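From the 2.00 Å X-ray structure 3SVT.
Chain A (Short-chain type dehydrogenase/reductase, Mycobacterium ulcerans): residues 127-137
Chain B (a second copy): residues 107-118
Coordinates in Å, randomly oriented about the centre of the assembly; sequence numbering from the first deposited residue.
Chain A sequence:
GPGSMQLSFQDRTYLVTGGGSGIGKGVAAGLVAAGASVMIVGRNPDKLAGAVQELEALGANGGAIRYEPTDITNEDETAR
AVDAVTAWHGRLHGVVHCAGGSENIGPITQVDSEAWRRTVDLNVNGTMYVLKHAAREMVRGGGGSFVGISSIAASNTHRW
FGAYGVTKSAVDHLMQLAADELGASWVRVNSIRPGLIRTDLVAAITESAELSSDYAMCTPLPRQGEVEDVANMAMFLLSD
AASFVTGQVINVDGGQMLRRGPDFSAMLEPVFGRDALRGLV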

ATOM      1  N   THR A 127       7.059  22.293   2.559  1.00 20.13           N
ATOM      2  CA  THR A 127       5.933  21.636   3.232  1.00 20.35           C
ATOM      3  C   THR A 127       6.166  21.493   4.742  1.00 20.46           C
ATOM      4  O   THR A 127       5.248  21.759   5.549  1.00 21.25           O
ATOM      5  CB  THR A 127       5.633  20.256   2.620  1.00 20.82           C
ATOM      6  OG1 THR A 127       5.343  20.398   1.225  1.00 21.53           O
ATOM      7  CG2 THR A 127       4.425  19.604   3.298  1.00 20.70           C
ATOM      8  N   MET A 128       7.373  21.117   5.136  1.00 19.95           N
ATOM      9  CA  MET A 128       7.682  20.963   6.567  1.00 19.77           C
ATOM     10  C   MET A 128       7.506  22.292   7.300  1.00 20.27           C
ATOM     11  O   MET A 128       6.873  22.325   8.348  1.00 20.17           O
ATOM     12  CB  MET A 128       9.085  20.421   6.788  1.00 19.45           C
ATOM     13  CG  MET A 128       9.425  20.129   8.275  1.00 20.30           C
ATOM     14  SD  MET A 128      10.025  21.594   9.159  1.00 22.45           S
ATOM     15  CE  MET A 128      11.712  21.660   8.564  1.00 23.49           C
ATOM     16  N   TYR A 129       8.002  23.397   6.735  1.00 21.18           N
ATOM     17  CA  TYR A 129       7.886  24.703   7.423  1.00 21.14           C
ATOM     18  C   TYR A 129       6.418  25.114   7.604  1.00 20.51           C
ATOM     19  O   TYR A 129       6.024  25.557   8.657  1.00 19.02           O
ATOM     20  CB  TYR A 129       8.609  25.825   6.690  1.00 21.57           C
ATOM     21  CG  TYR A 129      10.051  25.573   6.289  1.00 22.34           C
ATOM     22  CD1 TYR A 129      10.943  24.936   7.147  1.00 21.94           C
ATOM     23  CD2 TYR A 129      10.527  26.024   5.069  1.00 23.74           C
ATOM     24  CE1 TYR A 129      12.246  24.702   6.780  1.00 22.22           C
ATOM     25  CE2 TYR A 129      11.838  25.816   4.699  1.00 26.10           C
ATOM     26  CZ  TYR A 129      12.703  25.147   5.565  1.00 24.19           C
ATOM     27  OH  TYR A 129      14.017  24.898   5.188  1.00 24.55           O
ATOM     28  N   VAL A 130       5.627  25.018   6.544  1.00 21.00           N
ATOM     29  CA  VAL A 130       4.195  25.341   6.627  1.00 21.19           C
ATOM     30  C   VAL A 130       3.490  24.483   7.676  1.00 21.37           C
ATOM     31  O   VAL A 130       2.776  24.987   8.547  1.00 21.88           O
ATOM     32  CB  VAL A 130       3.526  25.133   5.264  1.00 22.11           C
ATOM     33  CG1 VAL A 130       2.031  25.463   5.350  1.00 23.18           C
ATOM     34  CG2 VAL A 130       4.230  25.990   4.215  1.00 20.81           C
ATOM     35  N   LEU A 131       3.766  23.189   7.638  1.00 21.68           N
ATOM     36  CA  LEU A 131       3.206  22.239   8.585  1.00 22.37           C
ATOM     37  C   LEU A 131       3.611  22.553  10.026  1.00 21.77           C
ATOM     38  O   LEU A 131       2.759  22.668  10.894  1.00 21.09           O
ATOM     39  CB  LEU A 131       3.655  20.827   8.236  1.00 22.39           C
ATOM     40  CG  LEU A 131       3.147  19.720   9.133  1.00 23.19           C
ATOM     41  CD1 LEU A 131       1.646  19.755   9.301  1.00 24.64           C
ATOM     42  CD2 LEU A 131       3.559  18.391   8.557  1.00 26.80           C
ATOM     43  N   LYS A 132       4.911  22.697  10.245  1.00 21.69           N
ATOM     44  CA  LYS A 132       5.478  22.996  11.556  1.00 22.28           C
ATOM     45  C   LYS A 132       4.812  24.199  12.230  1.00 22.54           C
ATOM     46  O   LYS A 132       4.445  24.130  13.390  1.00 22.41           O
ATOM     47  CB  LYS A 132       6.979  23.263  11.396  1.00 22.57           C
ATOM     48  CG  LYS A 132       7.707  23.693  12.646  1.00 23.89           C
ATOM     49  CD  LYS A 132       9.199  24.001  12.301  1.00 25.95           C
ATOM     50  CE  LYS A 132      10.029  24.312  13.527  1.00 25.85           C
ATOM     51  NZ  LYS A 132      11.406  24.838  13.167  1.00 25.61           N
ATOM     52  N   HIS A 133       4.679  25.307  11.505  1.00 22.72           N
ATOM     53  CA  HIS A 133       4.168  26.552  12.103  1.00 23.04           C
ATOM     54  C   HIS A 133       2.658  26.621  12.109  1.00 22.77           C
ATOM     55  O   HIS A 133       2.080  27.100  13.075  1.00 22.55           O
ATOM     56  CB  HIS A 133       4.791  27.774  11.449  1.00 23.76           C
ATOM     57  CG  HIS A 133       6.264  27.858  11.671  1.00 24.14           C
ATOM     58  ND1 HIS A 133       6.809  28.248  12.875  1.00 26.24           N
ATOM     59  CD2 HIS A 133       7.303  27.556  10.866  1.00 24.33           C
ATOM     60  CE1 HIS A 133       8.125  28.178  12.801  1.00 29.35           C
ATOM     61  NE2 HIS A 133       8.452  27.755  11.594  1.00 27.86           N
ATOM     62  N   ALA A 134       2.010  26.114  11.057  1.00 22.75           N
ATOM     63  CA  ALA A 134       0.555  25.979  11.077  1.00 22.80           C
ATOM     64  C   ALA A 134       0.160  25.061  12.232  1.00 22.26           C
ATOM     65  O   ALA A 134      -0.722  25.395  13.007  1.00 22.09           O
ATOM     66  CB  ALA A 134      -0.009  25.452   9.743  1.00 22.79           C
ATOM     67  N   ALA A 135       0.801  23.907  12.354  1.00 22.62           N
ATOM     68  CA  ALA A 135       0.497  22.980  13.481  1.00 22.45           C
ATOM     69  C   ALA A 135       0.629  23.655  14.856  1.00 22.70           C
ATOM     70  O   ALA A 135      -0.203  23.440  15.740  1.00 23.00           O
ATOM     71  CB  ALA A 135       1.378  21.717  13.404  1.00 22.78           C
ATOM     72  N   ARG A 136       1.636  24.500  15.052  1.00 23.16           N
ATOM     73  CA  ARG A 136       1.789  25.154  16.349  1.00 23.25           C
ATOM     74  C   ARG A 136       0.522  25.908  16.769  1.00 23.37           C
ATOM     75  O   ARG A 136       0.085  25.809  17.912  1.00 22.72           O
ATOM     76  CB  ARG A 136       2.966  26.115  16.376  1.00 23.65           C
ATOM     77  CG  ARG A 136       4.306  25.439  16.445  1.00 24.21           C
ATOM     78  CD  ARG A 136       5.394  26.480  16.236  1.00 24.64           C
ATOM     79  NE  ARG A 136       6.720  25.920  16.424  1.00 24.12           N
ATOM     80  CZ  ARG A 136       7.828  26.642  16.539  1.00 27.79           C
ATOM     81  NH1 ARG A 136       7.775  27.975  16.518  1.00 27.50           N
ATOM     82  NH2 ARG A 136       9.000  26.027  16.710  1.00 28.43           N
ATOM     83  N   GLU A 137      -0.038  26.655  15.825  1.00 22.88           N
ATOM     84  CA  GLU A 137      -1.186  27.503  16.088  1.00 23.28           C
ATOM     85  C   GLU A 137      -2.465  26.689  16.173  1.00 22.32           C
ATOM     86  O   GLU A 137      -3.344  26.997  16.970  1.00 22.44           O
ATOM     87  CB  GLU A 137      -1.353  28.523  14.984  1.00 24.04           C
ATOM     88  CG  GLU A 137      -0.155  29.402  14.777  1.00 28.65           C
ATOM     89  CD  GLU A 137       0.126  30.320  15.944  1.00 30.27           C
ATOM     90  OE1 GLU A 137      -0.754  30.544  16.794  1.00 31.47           O
ATOM     91  OE2 GLU A 137       1.249  30.828  15.997  1.00 37.66           O
TER
ATOM     92  N   PRO B 107       9.239  16.432  18.420  1.00 33.74           N
ATOM     93  CA  PRO B 107       7.981  16.764  17.746  1.00 32.21           C
ATOM     94  C   PRO B 107       8.133  17.576  16.463  1.00 30.13           C
ATOM     95  O   PRO B 107       9.015  18.414  16.356  1.00 28.09           O
ATOM     96  CB  PRO B 107       7.201  17.568  18.797  1.00 32.53           C
ATOM     97  CG  PRO B 107       8.169  17.985  19.824  1.00 33.67           C
ATOM     98  CD  PRO B 107       9.278  16.944  19.801  1.00 34.99           C
ATOM     99  N   ILE B 108       7.246  17.321  15.509  1.00 29.67           N
ATOM    100  CA  ILE B 108       7.219  18.058  14.249  1.00 29.21           C
ATOM    101  C   ILE B 108       7.149  19.565  14.469  1.00 27.93           C
ATOM    102  O   ILE B 108       7.753  20.330  13.730  1.00 26.20           O
ATOM    103  CB  ILE B 108       6.082  17.587  13.336  1.00 29.72           C
ATOM    104  CG1 ILE B 108       6.254  18.191  11.947  1.00 32.10           C
ATOM    105  CG2 ILE B 108       4.712  17.934  13.909  1.00 32.35           C
ATOM    106  CD1 ILE B 108       7.475  17.613  11.192  1.00 34.69           C
ATOM    107  N   THR B 109       6.470  19.991  15.531  1.00 28.19           N
ATOM    108  CA  THR B 109       6.387  21.430  15.854  1.00 27.29           C
ATOM    109  C   THR B 109       7.687  22.052  16.367  1.00 27.28           C
ATOM    110  O   THR B 109       7.808  23.279  16.435  1.00 27.50           O
ATOM    111  CB  THR B 109       5.254  21.699  16.844  1.00 27.23           C
ATOM    112  OG1 THR B 109       5.375  20.815  17.965  1.00 29.85           O
ATOM    113  CG2 THR B 109       3.913  21.478  16.163  1.00 26.52           C
ATOM    114  N   GLN B 110       8.651  21.225  16.743  1.00 27.41           N
ATOM    115  CA  GLN B 110       9.949  21.710  17.195  1.00 27.45           C
ATOM    116  C   GLN B 110      11.105  21.177  16.335  1.00 27.30           C
ATOM    117  O   GLN B 110      12.234  21.076  16.795  1.00 27.61           O
ATOM    118  CB  GLN B 110      10.148  21.322  18.662  1.00 28.40           C
ATOM    119  CG  GLN B 110       9.060  21.862  19.587  1.00 29.55           C
ATOM    120  CD  GLN B 110       9.416  21.740  21.079  1.00 31.69           C
ATOM    121  OE1 GLN B 110      10.566  21.880  21.454  1.00 32.04           O
ATOM    122  NE2 GLN B 110       8.418  21.507  21.923  1.00 31.70           N
ATOM    123  N   VAL B 111      10.828  20.837  15.083  1.00 26.77           N
ATOM    124  CA  VAL B 111      11.856  20.281  14.210  1.00 27.46           C
ATOM    125  C   VAL B 111      13.060  21.245  14.116  1.00 27.59           C
ATOM    126  O   VAL B 111      12.885  22.440  13.879  1.00 28.52           O
ATOM    127  CB  VAL B 111      11.286  19.964  12.792  1.00 27.07           C
ATOM    128  CG1 VAL B 111      12.381  20.037  11.707  1.00 28.88           C
ATOM    129  CG2 VAL B 111      10.605  18.636  12.789  1.00 27.36           C
ATOM    130  N   ASP B 112      14.255  20.709  14.318  1.00 27.89           N
ATOM    131  CA  ASP B 112      15.513  21.426  14.069  1.00 28.44           C
ATOM    132  C   ASP B 112      15.692  21.461  12.551  1.00 27.51           C
ATOM    133  O   ASP B 112      16.048  20.459  11.939  1.00 27.25           O
ATOM    134  CB  ASP B 112      16.670  20.702  14.779  1.00 29.82           C
ATOM    135  CG  ASP B 112      18.057  21.337  14.529  1.00 32.84           C
ATOM    136  OD1 ASP B 112      18.230  22.122  13.568  1.00 32.60           O
ATOM    137  OD2 ASP B 112      19.005  21.022  15.308  1.00 39.03           O
ATOM    138  N   SER B 113      15.392  22.608  11.953  1.00 26.53           N
ATOM    139  CA  SER B 113      15.317  22.730  10.502  1.00 26.45           C
ATOM    140  C   SER B 113      16.663  22.460   9.841  1.00 27.28           C
ATOM    141  O   SER B 113      16.701  21.782   8.832  1.00 27.35           O
ATOM    142  CB  SER B 113      14.787  24.102  10.093  1.00 25.57           C
ATOM    143  OG  SER B 113      13.415  24.237  10.422  1.00 26.91           O
ATOM    144  N   GLU B 114      17.766  22.940  10.418  1.00 28.97           N
ATOM    145  CA  GLU B 114      19.095  22.628   9.852  1.00 30.18           C
ATOM    146  C   GLU B 114      19.403  21.120   9.896  1.00 29.66           C
ATOM    147  O   GLU B 114      19.904  20.582   8.933  1.00 29.28           O
ATOM    148  CB  GLU B 114      20.210  23.458  10.500  1.00 33.31           C
ATOM    149  CG  GLU B 114      21.602  23.273   9.850  1.00 37.29           C
ATOM    150  CD  GLU B 114      21.725  23.841   8.410  1.00 41.62           C
ATOM    151  OE1 GLU B 114      20.869  24.629   7.952  1.00 40.83           O
ATOM    152  OE2 GLU B 114      22.720  23.502   7.729  1.00 45.36           O
ATOM    153  N   ALA B 115      19.069  20.434  10.979  1.00 29.33           N
ATOM    154  CA  ALA B 115      19.243  18.975  11.041  1.00 29.20           C
ATOM    155  C   ALA B 115      18.313  18.233  10.054  1.00 27.97           C
ATOM    156  O   ALA B 115      18.726  17.280   9.347  1.00 28.40           O
ATOM    157  CB  ALA B 115      19.043  18.471  12.493  1.00 29.42           C
ATOM    158  N   TRP B 116      17.059  18.658   9.983  1.00 26.95           N
ATOM    159  CA  TRP B 116      16.145  18.149   8.940  1.00 25.65           C
ATOM    160  C   TRP B 116      16.777  18.310   7.533  1.00 25.18           C
ATOM    161  O   TRP B 116      16.858  17.337   6.793  1.00 24.20           O
ATOM    162  CB  TRP B 116      14.773  18.814   9.067  1.00 24.47           C
ATOM    163  CG  TRP B 116      13.854  18.670   7.936  1.00 23.86           C
ATOM    164  CD1 TRP B 116      13.949  19.299   6.741  1.00 22.26           C
ATOM    165  CD2 TRP B 116      12.628  17.899   7.888  1.00 22.00           C
ATOM    166  NE1 TRP B 116      12.899  18.957   5.944  1.00 24.34           N
ATOM    167  CE2 TRP B 116      12.065  18.107   6.615  1.00 22.52           C
ATOM    168  CE3 TRP B 116      11.960  17.076   8.793  1.00 24.21           C
ATOM    169  CZ2 TRP B 116      10.857  17.511   6.207  1.00 22.47           C
ATOM    170  CZ3 TRP B 116      10.757  16.480   8.393  1.00 22.69           C
ATOM    171  CH2 TRP B 116      10.223  16.704   7.100  1.00 22.86           C
ATOM    172  N   ARG B 117      17.247  19.505   7.184  1.00 25.92           N
ATOM    173  CA  ARG B 117      17.860  19.727   5.853  1.00 26.56           C
ATOM    174  C   ARG B 117      19.046  18.807   5.583  1.00 26.33           C
ATOM    175  O   ARG B 117      19.225  18.315   4.452  1.00 24.80           O
ATOM    176  CB  ARG B 117      18.416  21.145   5.702  1.00 28.15           C
ATOM    177  CG  ARG B 117      17.424  22.258   5.475  1.00 30.94           C
ATOM    178  CD  ARG B 117      18.186  23.635   5.478  1.00 33.45           C
ATOM    179  NE  ARG B 117      17.233  24.542   5.989  1.00 39.05           N
ATOM    180  CZ  ARG B 117      17.294  25.229   7.105  1.00 38.71           C
ATOM    181  NH1 ARG B 117      18.396  25.315   7.857  1.00 39.72           N
ATOM    182  NH2 ARG B 117      16.215  25.906   7.409  1.00 39.20           N
ATOM    183  N   ARG B 118      19.865  18.631   6.619  1.00 26.38           N
ATOM    184  CA  ARG B 118      21.021  17.729   6.593  1.00 26.85           C
ATOM    185  C   ARG B 118      20.598  16.285   6.305  1.00 25.96           C
ATOM    186  O   ARG B 118      21.189  15.609   5.460  1.00 24.31           O
ATOM    187  CB  ARG B 118      21.815  17.805   7.922  1.00 28.67           C
TER

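Chain B meets one helix of chain A first through a loop with a short 3-10 segment and then through a helix, whose axis runs at 148° to that of the chain A helix and approaches it no closer than 12.0 Å. At that separation the helices touch only through side chains, whereas the 3-10 segment comes nearer: the CA atoms of B:Thr109 and A:Lys132 lie 4.7 Å apart, against 8.3 Å between the CA atoms of B:Ser113 and A:Tyr129.

Walking along chain B, B:Ile108 supplies an apolar contact. Its CD1 is 4.3 Å from A:Met128 CG, and its CG1 is 4.3 Å from A:Leu131 CD2, so the side chain reaches two residues of the helix. Its carbonyl O also sits 3.5 Å from A:Lys132 CG, a packing contact against the aliphatic part of the lysine.

B:Thr109 contributes through both its backbone and its side chain. Its O accepts from A:Arg136 NE at 2.9 Å (angle 153°) and from A:Arg136 NH2 at 3.0 Å (141°). The oxygen lies near the guanidinium plane, at its edge, where both N-H bonds can converge on one acceptor. The side chain packs as well, with B:Thr109 CG2 3.8 Å from A:Ala135 CB.

At B:Val111 the carbonyl again serves as acceptor, taking a hydrogen bond from A:Lys132 NZ at 2.9 Å. All four chi angles of A:Lys132 are t, and this extended chain carries the ammonium past B:Thr109 to reach that oxygen. B:Val111 CG1 meanwhile contacts A:Met128 CE at 3.6 Å.

B:Asp112 makes no contact with this chain A helix segment, but it caps the chain B helix: its OD1 accepts from B:Ala115 N at 3.2 Å, with a nearly linear angle of 170°. The first helical residue, B:Ser113, directs its CA-to-CB bond toward chain A. Its OG accepts a weak hydrogen bond from A:Lys132 NZ at 3.5 Å and lies 3.6 Å from A:Met128 CE. The same OG sits at the edge of the A:Tyr129 ring, 3.9 Å from CE1.

B:Trp116 offers a ring face to A:Met128. The methionine CG stands 3.5 Å from the centroid of the six-membered ring of B:Trp116, only 8° off the normal, which supports a CH-pi interaction. A:Met128 CB is also 3.5 Å from B:Trp116 CZ2.

B:Arg117 closes the contact by donating twice to A:Tyr129 OH, from NH2 at 3.3 Å (154°) and weakly from NE at 3.3 Å (152°). Its remaining terminal nitrogen, NH1, forms a salt bridge with B:Glu114 OE1 at 2.6 Å, so the guanidinium links the tyrosine to an acid of its own helix.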